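Local coordinates for phage-related protein (Bordetella bronchiseptica RB50, PDB 3BJQ) that probably serves as a phage major capsid protein, one of the repeated subunits that build the shell around the viral genome, at residues Ile130-Ala135 / Gly305-Asp310; Asp244-Tyr249 / Pro261-Thr266; Ala139-Lys144 / Gly301-Tyr306. All coordinates share one frame; numbering follows the deposited sequence.

Interaction 1: Ile130-Ala135 / Gly305-Asp310; sequences IALDPA and GYLIED
Leu307 holds its CG anti to the backbone N (chi1 180°), while Leu132 turns CG anti to its own carbonyl carbon (chi1 -52°); the two side chains cross at about a right angle, with Leu132 CD2 3.6 Å from Leu307 CD1. The other methyl, Leu307 CD2, lies by Leu132 O and 3.7 Å from Pro134 CA.

Further along the strand, Glu309 runs extended beyond CG and brings its carboxylate up to CB and CG of Pro134, these two side chains again crossing at about a right angle. Glu309 OE2 lies 3.5 Å from Pro134 CB and Glu309 OE1 lies 3.8 Å from Pro134 CG, so polar, probably charged, oxygens lie against ring carbons.

Leu132 is the first residue to leave helical geometry at the end of helix 105-131, and the chain then turns sharply. An Asx turn shapes it: Asp133 OD1 accepts from Ala135 N at 3.1 Å, the N-H arriving from above the carboxylate plane. Pro134 lies inside that turn, and its O accepts from Lys142 NZ. Leu132 also touches Trp241 and Asp244, while strand 305-309 lies between strands 142-144 and 245-248 in the mixed sheet.

The contact therefore packs the turn that follows helix 105-131 against strand 305-309 of the sheet. Its cohesion comes mainly from apolar contacts of the Leu307 methyls, with no hydrogen bond between the segments, whereas the Asx-turn bond from Ala135 N to Asp133 OD1 stays within the turn.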
loop_
_atom_site.group_PDB
_atom_site.type_symbol
_atom_site.label_atom_id
_atom_site.label_comp_id
_atom_site.label_asym_id
_atom_site.label_seq_id
_atom_site.Cartn_x
_atom_site.Cartn_y
_atom_site.Cartn_z
ATOM N N ILE E 130 -47.360 16.241 -1.824
ATOM C CA ILE E 130 -47.199 16.880 -3.118
ATOM C C ILE E 130 -47.730 16.016 -4.246
ATOM O O ILE E 130 -48.568 16.470 -5.017
ATOM C CB ILE E 130 -45.718 17.204 -3.415
ATOM C CG1 ILE E 130 -45.196 18.280 -2.463
ATOM C CG2 ILE E 130 -45.567 17.705 -4.829
ATOM C CD1 ILE E 130 -43.724 18.428 -2.554
ATOM N N ALA E 131 -47.234 14.789 -4.360
ATOM C CA ALA E 131 -47.613 13.917 -5.485
ATOM C C ALA E 131 -49.096 13.602 -5.552
ATOM O O ALA E 131 -49.642 13.492 -6.647
ATOM C CB ALA E 131 -46.821 12.651 -5.463
ATOM N N LEU E 132 -49.752 13.480 -4.398
ATOM C CA LEU E 132 -51.169 13.078 -4.348
ATOM C C LEU E 132 -52.135 14.258 -4.204
ATOM O O LEU E 132 -53.311 14.089 -3.866
ATOM C CB LEU E 132 -51.392 12.086 -3.210
ATOM C CG LEU E 132 -50.447 10.879 -3.223
ATOM C CD1 LEU E 132 -50.853 9.900 -2.108
ATOM C CD2 LEU E 132 -50.434 10.172 -4.561
ATOM N N ASP E 133 -51.636 15.449 -4.490
ATOM C CA ASP E 133 -52.429 16.661 -4.437
ATOM C C ASP E 133 -53.025 16.913 -5.816
ATOM O O ASP E 133 -52.279 17.232 -6.754
ATOM C CB ASP E 133 -51.529 17.811 -4.031
ATOM C CG ASP E 133 -52.260 19.117 -3.903
ATOM O OD1 ASP E 133 -53.480 19.160 -4.145
ATOM O OD2 ASP E 133 -51.583 20.119 -3.590
ATOM N N PRO E 134 -54.369 16.746 -5.955
ATOM C CA PRO E 134 -54.992 16.872 -7.269
ATOM C C PRO E 134 -54.920 18.286 -7.845
ATOM O O PRO E 134 -55.032 18.467 -9.055
ATOM C CB PRO E 134 -56.438 16.456 -7.004
ATOM C CG PRO E 134 -56.657 16.695 -5.573
ATOM C CD PRO E 134 -55.362 16.427 -4.911
ATOM N N ALA E 135 -54.741 19.273 -6.981
ATOM C CA ALA E 135 -54.611 20.664 -7.407
ATOM C C ALA E 135 -53.340 20.926 -8.234
ATOM O O ALA E 135 -53.251 21.921 -8.933
ATOM C CB ALA E 135 -54.629 21.581 -6.197
ATOM N N GLY E 305 -46.346 13.285 -14.615
ATOM C CA GLY E 305 -47.092 12.619 -13.558
ATOM C C GLY E 305 -48.576 12.486 -13.859
ATOM O O GLY E 305 -49.140 13.204 -14.703
ATOM N N TYR E 306 -49.211 11.548 -13.168
ATOM C CA TYR E 306 -50.630 11.287 -13.336
ATOM C C TYR E 306 -51.211 10.737 -12.029
ATOM O O TYR E 306 -50.708 9.756 -11.504
ATOM C CB TYR E 306 -50.821 10.290 -14.474
ATOM C CG TYR E 306 -52.266 10.111 -14.919
ATOM C CD1 TYR E 306 -53.129 9.276 -14.217
ATOM C CD2 TYR E 306 -52.749 10.754 -16.051
ATOM C CE1 TYR E 306 -54.428 9.106 -14.611
ATOM C CE2 TYR E 306 -54.050 10.586 -16.466
ATOM C CZ TYR E 306 -54.891 9.755 -15.741
ATOM O OH TYR E 306 -56.191 9.566 -16.123
ATOM N N LEU E 307 -52.269 11.360 -11.524
ATOM C CA LEU E 307 -52.891 10.934 -10.284
ATOM C C LEU E 307 -54.255 10.247 -10.482
ATOM O O LEU E 307 -55.154 10.794 -11.142
ATOM C CB LEU E 307 -53.062 12.145 -9.388
ATOM C CG LEU E 307 -53.708 11.943 -8.016
ATOM C CD1 LEU E 307 -52.877 11.007 -7.109
ATOM C CD2 LEU E 307 -53.927 13.312 -7.421
ATOM N N ILE E 308 -54.400 9.061 -9.886
ATOM C CA ILE E 308 -55.660 8.309 -9.879
ATOM C C ILE E 308 -56.130 8.276 -8.428
ATOM O O ILE E 308 -55.724 7.408 -7.666
ATOM C CB ILE E 308 -55.462 6.857 -10.378
ATOM C CG1 ILE E 308 -54.943 6.833 -11.809
ATOM C CG2 ILE E 308 -56.774 6.055 -10.298
ATOM C CD1 ILE E 308 -54.559 5.434 -12.286
ATOM N N GLU E 309 -57.002 9.210 -8.050
ATOM C CA GLU E 309 -57.473 9.282 -6.670
ATOM C C GLU E 309 -58.515 8.209 -6.332
ATOM O O GLU E 309 -59.366 7.871 -7.154
ATOM C CB GLU E 309 -58.145 10.619 -6.376
ATOM C CG GLU E 309 -57.339 11.861 -6.520
ATOM C CD GLU E 309 -58.135 13.074 -6.035
ATOM O OE1 GLU E 309 -58.200 13.272 -4.798
ATOM O OE2 GLU E 309 -58.703 13.803 -6.888
ATOM N N ASP E 310 -58.441 7.712 -5.097
ATOM C CA ASP E 310 -59.452 6.833 -4.495
ATOM C C ASP E 310 -59.602 5.418 -5.057
ATOM O O ASP E 310 -60.596 4.741 -4.776
ATOM C CB ASP E 310 -60.792 7.569 -4.423
ATOM C CG ASP E 310 -60.698 8.834 -3.572
ATOM O OD1 ASP E 310 -59.742 8.914 -2.767
ATOM O OD2 ASP E 310 -61.558 9.729 -3.726
#

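Interaction 2: Asp244-Tyr249 / Pro261-Thr266; sequences DVWLGY and PSFGYT
Phe263 and Trp246 form a T-shaped (edge-to-face) aromatic pair between strand 245-248 of the six-stranded mixed sheet and the run of chain leading into strand 264-269 of a second sheet. Two sheets joined by a long helix are consistent with the HK97-type coat fold expected of this family.

The side chain of Phe263 leaves the backbone toward Asp244-Tyr249. Phe263 CB lies 3.3 Å from Tyr249 O, and CG stands anti to the backbone N (chi1 168°), which carries the ring on to the indole. From there the ring atoms gather round one carbon. Trp246 CZ2 sits 3.4 Å above the Phe263 ring plane, over its centre, with CD2 the ring atom nearest to it. At the tip, Phe263 CZ lies 3.7 Å from Trp246 NE1. The two six-membered rings have centroids 4.8 Å apart and planes inclined at 66°, so the indole offers its edge and the phenyl its face. Phe35 makes another edge-to-face pair with Phe263, and Gly248 N lies over one face of the indole, toward its rim.

The backbone ties the same corner together: Phe263 N donates to Tyr249 O at 3.1 Å. One carbonyl thus takes the amide and touches the first carbon of the side chain. Ser262 OG turns elsewhere, bonding to Ser251 N.

The phenol ring of Tyr249 reaches Pro261, whose O lies at the ring edge beside CE2. A tetraethylene glycol, probably from the crystallisation liquor, lies close to this tyrosine. A single water closes the gap, 3.0 Å from Tyr249 OH and donating to Pro261 O at 2.6 Å.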
loop_
_atom_site.group_PDB
_atom_site.type_symbol
_atom_site.label_atom_id
_atom_site.label_comp_id
_atom_site.label_asym_id
_atom_site.label_seq_id
_atom_site.Cartn_x
_atom_site.Cartn_y
_atom_site.Cartn_z
ATOM N N ASP E 244 -54.684 5.936 -2.991
ATOM C CA ASP E 244 -54.421 6.376 -4.350
ATOM C C ASP E 244 -53.464 5.519 -5.164
ATOM O O ASP E 244 -52.809 4.615 -4.659
ATOM C CB ASP E 244 -53.892 7.808 -4.323
ATOM C CG ASP E 244 -54.865 8.787 -3.693
ATOM O OD1 ASP E 244 -56.084 8.494 -3.593
ATOM O OD2 ASP E 244 -54.404 9.882 -3.331
ATOM N N VAL E 245 -53.449 5.811 -6.464
ATOM C CA VAL E 245 -52.487 5.241 -7.402
ATOM C C VAL E 245 -51.881 6.409 -8.148
ATOM O O VAL E 245 -52.571 7.391 -8.392
ATOM C CB VAL E 245 -53.163 4.257 -8.348
ATOM C CG1 VAL E 245 -52.201 3.796 -9.449
ATOM C CG2 VAL E 245 -53.697 3.083 -7.517
ATOM N N TRP E 246 -50.591 6.334 -8.453
ATOM C CA TRP E 246 -49.903 7.416 -9.150
ATOM C C TRP E 246 -48.953 6.799 -10.178
ATOM O O TRP E 246 -48.423 5.729 -9.946
ATOM C CB TRP E 246 -49.150 8.264 -8.139
ATOM C CG TRP E 246 -48.253 9.322 -8.718
ATOM C CD1 TRP E 246 -48.559 10.645 -8.910
ATOM C CD2 TRP E 246 -46.889 9.159 -9.150
ATOM N NE1 TRP E 246 -47.483 11.298 -9.443
ATOM C CE2 TRP E 246 -46.445 10.418 -9.600
ATOM C CE3 TRP E 246 -46.004 8.069 -9.205
ATOM C CZ2 TRP E 246 -45.155 10.623 -10.105
ATOM C CZ3 TRP E 246 -44.725 8.266 -9.710
ATOM C CH2 TRP E 246 -44.310 9.547 -10.146
ATOM N N LEU E 247 -48.759 7.478 -11.303
ATOM C CA LEU E 247 -47.805 7.064 -12.330
ATOM C C LEU E 247 -46.939 8.233 -12.717
ATOM O O LEU E 247 -47.427 9.336 -12.805
ATOM C CB LEU E 247 -48.501 6.670 -13.613
ATOM C CG LEU E 247 -48.956 5.240 -13.861
ATOM C CD1 LEU E 247 -50.340 4.976 -13.231
ATOM C CD2 LEU E 247 -48.993 5.087 -15.373
ATOM N N GLY E 248 -45.681 7.987 -13.053
ATOM C CA GLY E 248 -44.833 9.080 -13.483
ATOM C C GLY E 248 -43.597 8.637 -14.205
ATOM O O GLY E 248 -43.217 7.465 -14.156
ATOM N N TYR E 249 -43.024 9.579 -14.939
ATOM C CA TYR E 249 -41.675 9.441 -15.462
ATOM C C TYR E 249 -40.771 10.116 -14.434
ATOM O O TYR E 249 -40.875 11.320 -14.201
ATOM C CB TYR E 249 -41.473 10.086 -16.840
ATOM C CG TYR E 249 -40.015 10.092 -17.192
ATOM C CD1 TYR E 249 -39.393 8.942 -17.617
ATOM C CD2 TYR E 249 -39.235 11.234 -17.023
ATOM C CE1 TYR E 249 -38.030 8.923 -17.897
ATOM C CE2 TYR E 249 -37.870 11.223 -17.294
ATOM C CZ TYR E 249 -37.274 10.069 -17.749
ATOM O OH TYR E 249 -35.918 10.043 -18.039
ATOM N N PRO E 261 -34.993 17.216 -16.898
ATOM C CA PRO E 261 -36.423 16.916 -16.921
ATOM C C PRO E 261 -36.826 15.608 -16.257
ATOM O O PRO E 261 -36.344 14.510 -16.615
ATOM C CB PRO E 261 -36.773 16.980 -18.401
ATOM C CG PRO E 261 -35.861 17.963 -18.946
ATOM C CD PRO E 261 -34.564 17.778 -18.190
ATOM N N SER E 262 -37.717 15.758 -15.278
ATOM C CA SER E 262 -38.258 14.672 -14.498
ATOM C C SER E 262 -39.492 15.166 -13.756
ATOM O O SER E 262 -39.710 16.376 -13.664
ATOM C CB SER E 262 -37.200 14.171 -13.489
ATOM O OG SER E 262 -37.490 12.857 -13.039
ATOM N N PHE E 263 -40.303 14.242 -13.241
ATOM C CA PHE E 263 -41.486 14.616 -12.451
ATOM C C PHE E 263 -41.146 15.457 -11.223
ATOM O O PHE E 263 -41.821 16.439 -10.909
ATOM C CB PHE E 263 -42.255 13.365 -11.988
ATOM C CG PHE E 263 -43.310 13.655 -10.945
ATOM C CD1 PHE E 263 -44.540 14.162 -11.311
ATOM C CD2 PHE E 263 -43.066 13.417 -9.603
ATOM C CE1 PHE E 263 -45.491 14.462 -10.364
ATOM C CE2 PHE E 263 -44.011 13.703 -8.658
ATOM C CZ PHE E 263 -45.223 14.226 -9.035
ATOM N N GLY E 264 -40.117 15.052 -10.491
ATOM C CA GLY E 264 -39.773 15.759 -9.247
ATOM C C GLY E 264 -38.424 15.405 -8.678
ATOM O O GLY E 264 -37.752 14.490 -9.141
ATOM N N TYR E 265 -38.030 16.166 -7.658
ATOM C CA TYR E 265 -36.747 15.999 -6.996
ATOM C C TYR E 265 -36.895 16.351 -5.537
ATOM O O TYR E 265 -37.765 17.129 -5.178
ATOM C CB TYR E 265 -35.700 16.971 -7.584
ATOM C CG TYR E 265 -35.260 16.569 -8.961
ATOM C CD1 TYR E 265 -34.428 15.468 -9.137
ATOM C CD2 TYR E 265 -35.714 17.253 -10.095
ATOM C CE1 TYR E 265 -34.048 15.062 -10.425
ATOM C CE2 TYR E 265 -35.330 16.854 -11.392
ATOM C CZ TYR E 265 -34.508 15.769 -11.544
ATOM O OH TYR E 265 -34.125 15.355 -12.812
ATOM N N THR E 266 -36.036 15.769 -4.713
ATOM C CA THR E 266 -35.858 16.227 -3.343
ATOM C C THR E 266 -34.669 17.220 -3.411
ATOM O O THR E 266 -33.521 16.837 -3.604
ATOM C CB THR E 266 -35.644 15.046 -2.328
ATOM O OG1 THR E 266 -36.844 14.242 -2.227
ATOM C CG2 THR E 266 -35.272 15.553 -0.956
HETATM O O HOH W 1 -34.682 12.663 -17.421
#

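Interaction 3: Ala139-Lys144 / Gly301-Tyr306; sequences ADHKVK and GMLAGY
His141 and Tyr306 bring their CA atoms to 4.7 Å where strand 142-144 starts to run parallel to strand 305-309, and the CA-H of Tyr306 points at His141 O with a CA-to-O distance of 3.3 Å.

The imidazole of His141 carries most of the contact. Its CG stands anti to the carbonyl carbon (chi1 -79°), and the ring lies against the short 3-10 segment 302-304. His141 ND1 donates to Gly305 O at 2.6 Å, a short bond, nearly straight at 170°, with the acceptor in the ring plane. Around the same edge, His141 CE1 lies 3.0 Å from Leu303 O. NE2 is held by Ser172 OG, so both ring nitrogens are engaged and the rotation of the ring is fixed. Met302, present as selenomethionine with its chain bent at chi2 and chi3, places SE over one face, 4.4 Å from the centroid of the His141 imidazole. Leu303 CD2 comes up to His141 NE2 at 3.4 Å.

Tyr306 adds a second set of contacts. Its ring takes the peptide between His141 and Lys142 over one face: His141 C lies 3.6 Å above the Tyr306 ring plane, offset toward the rim, with Lys142 N close by. At the ring edge, Tyr306 CE2 meets Asp140 O at 3.3 Å. The phenol OH ends beside Val143 CB.

Within the chain, strand 142-144 is one of the two outermost strands of the mixed sheet, and its backbone bonds to Leu307 and Glu309 continue the parallel pairing begun here. Helix 158-173 packs on Tyr306 through Ala165 and Ala168 and supplies Ser172, while helix 52-58 touches Leu303 and Ala304 through Lys52 and Phe55.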
loop_
_atom_site.group_PDB
_atom_site.type_symbol
_atom_site.label_atom_id
_atom_site.label_comp_id
_atom_site.label_asym_id
_atom_site.label_seq_id
_atom_site.Cartn_x
_atom_site.Cartn_y
_atom_site.Cartn_z
ATOM N N ALA E 139 -56.474 18.626 -15.726
ATOM C CA ALA E 139 -57.562 17.650 -15.814
ATOM C C ALA E 139 -57.214 16.418 -16.631
ATOM O O ALA E 139 -57.752 15.351 -16.348
ATOM C CB ALA E 139 -58.848 18.322 -16.376
ATOM N N ASP E 140 -56.334 16.546 -17.628
ATOM C CA ASP E 140 -55.905 15.389 -18.420
ATOM C C ASP E 140 -54.890 14.500 -17.687
ATOM O O ASP E 140 -54.550 13.420 -18.179
ATOM C CB ASP E 140 -55.288 15.840 -19.756
ATOM C CG ASP E 140 -56.303 16.485 -20.702
ATOM O OD1 ASP E 140 -57.455 16.770 -20.299
ATOM O OD2 ASP E 140 -55.933 16.711 -21.876
ATOM N N HIS E 141 -54.404 14.956 -16.534
ATOM C CA HIS E 141 -53.388 14.226 -15.738
ATOM C C HIS E 141 -53.885 13.740 -14.387
ATOM O O HIS E 141 -53.094 13.428 -13.498
ATOM C CB HIS E 141 -52.121 15.079 -15.602
ATOM C CG HIS E 141 -51.277 15.042 -16.831
ATOM N ND1 HIS E 141 -50.083 14.360 -16.891
ATOM C CD2 HIS E 141 -51.511 15.496 -18.082
ATOM C CE1 HIS E 141 -49.596 14.436 -18.116
ATOM N NE2 HIS E 141 -50.445 15.115 -18.860
ATOM N N LYS E 142 -55.206 13.617 -14.247
ATOM C CA LYS E 142 -55.775 13.058 -13.031
ATOM C C LYS E 142 -57.172 12.516 -13.263
ATOM O O LYS E 142 -57.860 12.937 -14.210
ATOM C CB LYS E 142 -55.799 14.104 -11.925
ATOM C CG LYS E 142 -56.549 15.362 -12.304
ATOM C CD LYS E 142 -56.706 16.322 -11.105
ATOM C CE LYS E 142 -57.299 17.634 -11.576
ATOM N NZ LYS E 142 -57.153 18.726 -10.595
ATOM N N VAL E 143 -57.566 11.569 -12.402
ATOM C CA VAL E 143 -58.924 11.048 -12.357
ATOM C C VAL E 143 -59.263 10.783 -10.896
ATOM O O VAL E 143 -58.374 10.657 -10.054
ATOM C CB VAL E 143 -59.072 9.762 -13.217
ATOM C CG1 VAL E 143 -58.500 8.557 -12.504
ATOM C CG2 VAL E 143 -60.515 9.523 -13.576
ATOM N N LYS E 144 -60.550 10.769 -10.590
ATOM C CA LYS E 144 -61.036 10.471 -9.262
ATOM C C LYS E 144 -62.072 9.381 -9.420
ATOM O O LYS E 144 -63.124 9.608 -9.996
ATOM C CB LYS E 144 -61.670 11.702 -8.642
ATOM C CG LYS E 144 -61.917 11.575 -7.173
ATOM C CD LYS E 144 -62.323 12.900 -6.598
ATOM C CE LYS E 144 -62.572 12.784 -5.119
ATOM N NZ LYS E 144 -62.976 14.089 -4.552
ATOM N N GLY E 301 -42.065 18.640 -12.817
ATOM C CA GLY E 301 -42.647 18.275 -14.108
ATOM C C GLY E 301 -43.994 17.573 -14.018
ATOM O O GLY E 301 -44.077 16.353 -14.119
HETATM N N MSE E 302 -45.049 18.360 -13.871
HETATM C CA MSE E 302 -46.420 17.844 -13.743
HETATM C C MSE E 302 -46.829 16.939 -14.897
HETATM O O MSE E 302 -47.458 15.909 -14.689
HETATM C CB MSE E 302 -47.416 18.993 -13.598
HETATM C CG MSE E 302 -48.887 18.550 -13.501
HETATM SE SE MSE E 302 -49.721 18.377 -15.231
HETATM C CE MSE E 302 -49.631 20.337 -15.656
ATOM N N LEU E 303 -46.453 17.294 -16.113
ATOM C CA LEU E 303 -46.849 16.499 -17.255
ATOM C C LEU E 303 -46.212 15.115 -17.256
ATOM O O LEU E 303 -46.609 14.264 -18.041
ATOM C CB LEU E 303 -46.489 17.202 -18.573
ATOM C CG LEU E 303 -47.298 18.425 -18.955
ATOM C CD1 LEU E 303 -46.653 19.035 -20.240
ATOM C CD2 LEU E 303 -48.763 18.083 -19.182
ATOM N N ALA E 304 -45.195 14.910 -16.424
ATOM C CA ALA E 304 -44.580 13.596 -16.293
ATOM C C ALA E 304 -45.253 12.765 -15.187
ATOM O O ALA E 304 -44.786 11.677 -14.890
ATOM C CB ALA E 304 -43.080 13.710 -16.042
ATOM N N GLY E 305 -46.346 13.285 -14.615
ATOM C CA GLY E 305 -47.092 12.619 -13.558
ATOM C C GLY E 305 -48.576 12.486 -13.859
ATOM O O GLY E 305 -49.140 13.204 -14.703
ATOM N N TYR E 306 -49.211 11.548 -13.168
ATOM C CA TYR E 306 -50.630 11.287 -13.336
ATOM C C TYR E 306 -51.211 10.737 -12.029
ATOM O O TYR E 306 -50.708 9.756 -11.504
ATOM C CB TYR E 306 -50.821 10.290 -14.474
ATOM C CG TYR E 306 -52.266 10.111 -14.919
ATOM C CD1 TYR E 306 -53.129 9.276 -14.217
ATOM C CD2 TYR E 306 -52.749 10.754 -16.051
ATOM C CE1 TYR E 306 -54.428 9.106 -14.611
ATOM C CE2 TYR E 306 -54.050 10.586 -16.466
ATOM C CZ TYR E 306 -54.891 9.755 -15.741
ATOM O OH TYR E 306 -56.191 9.566 -16.123
#

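In the fold
From the N terminus, the chain runs out of helix 105-131 into Ile130-Ala135, turns, and enters strand 142-144. Both stretches are met by residues 301-310 near the C terminus, which close interactions 1 and 3 as two long loops with shared residues Gly305 and Tyr306. The loop of interaction 3 starts later and ends a little earlier than that of interaction 1. Interaction 2, with only eleven residues between its segments, lies within both. Together the three contacts join the turn after the long helix, the six-stranded sheet and the second sheet that contains strand 264-269.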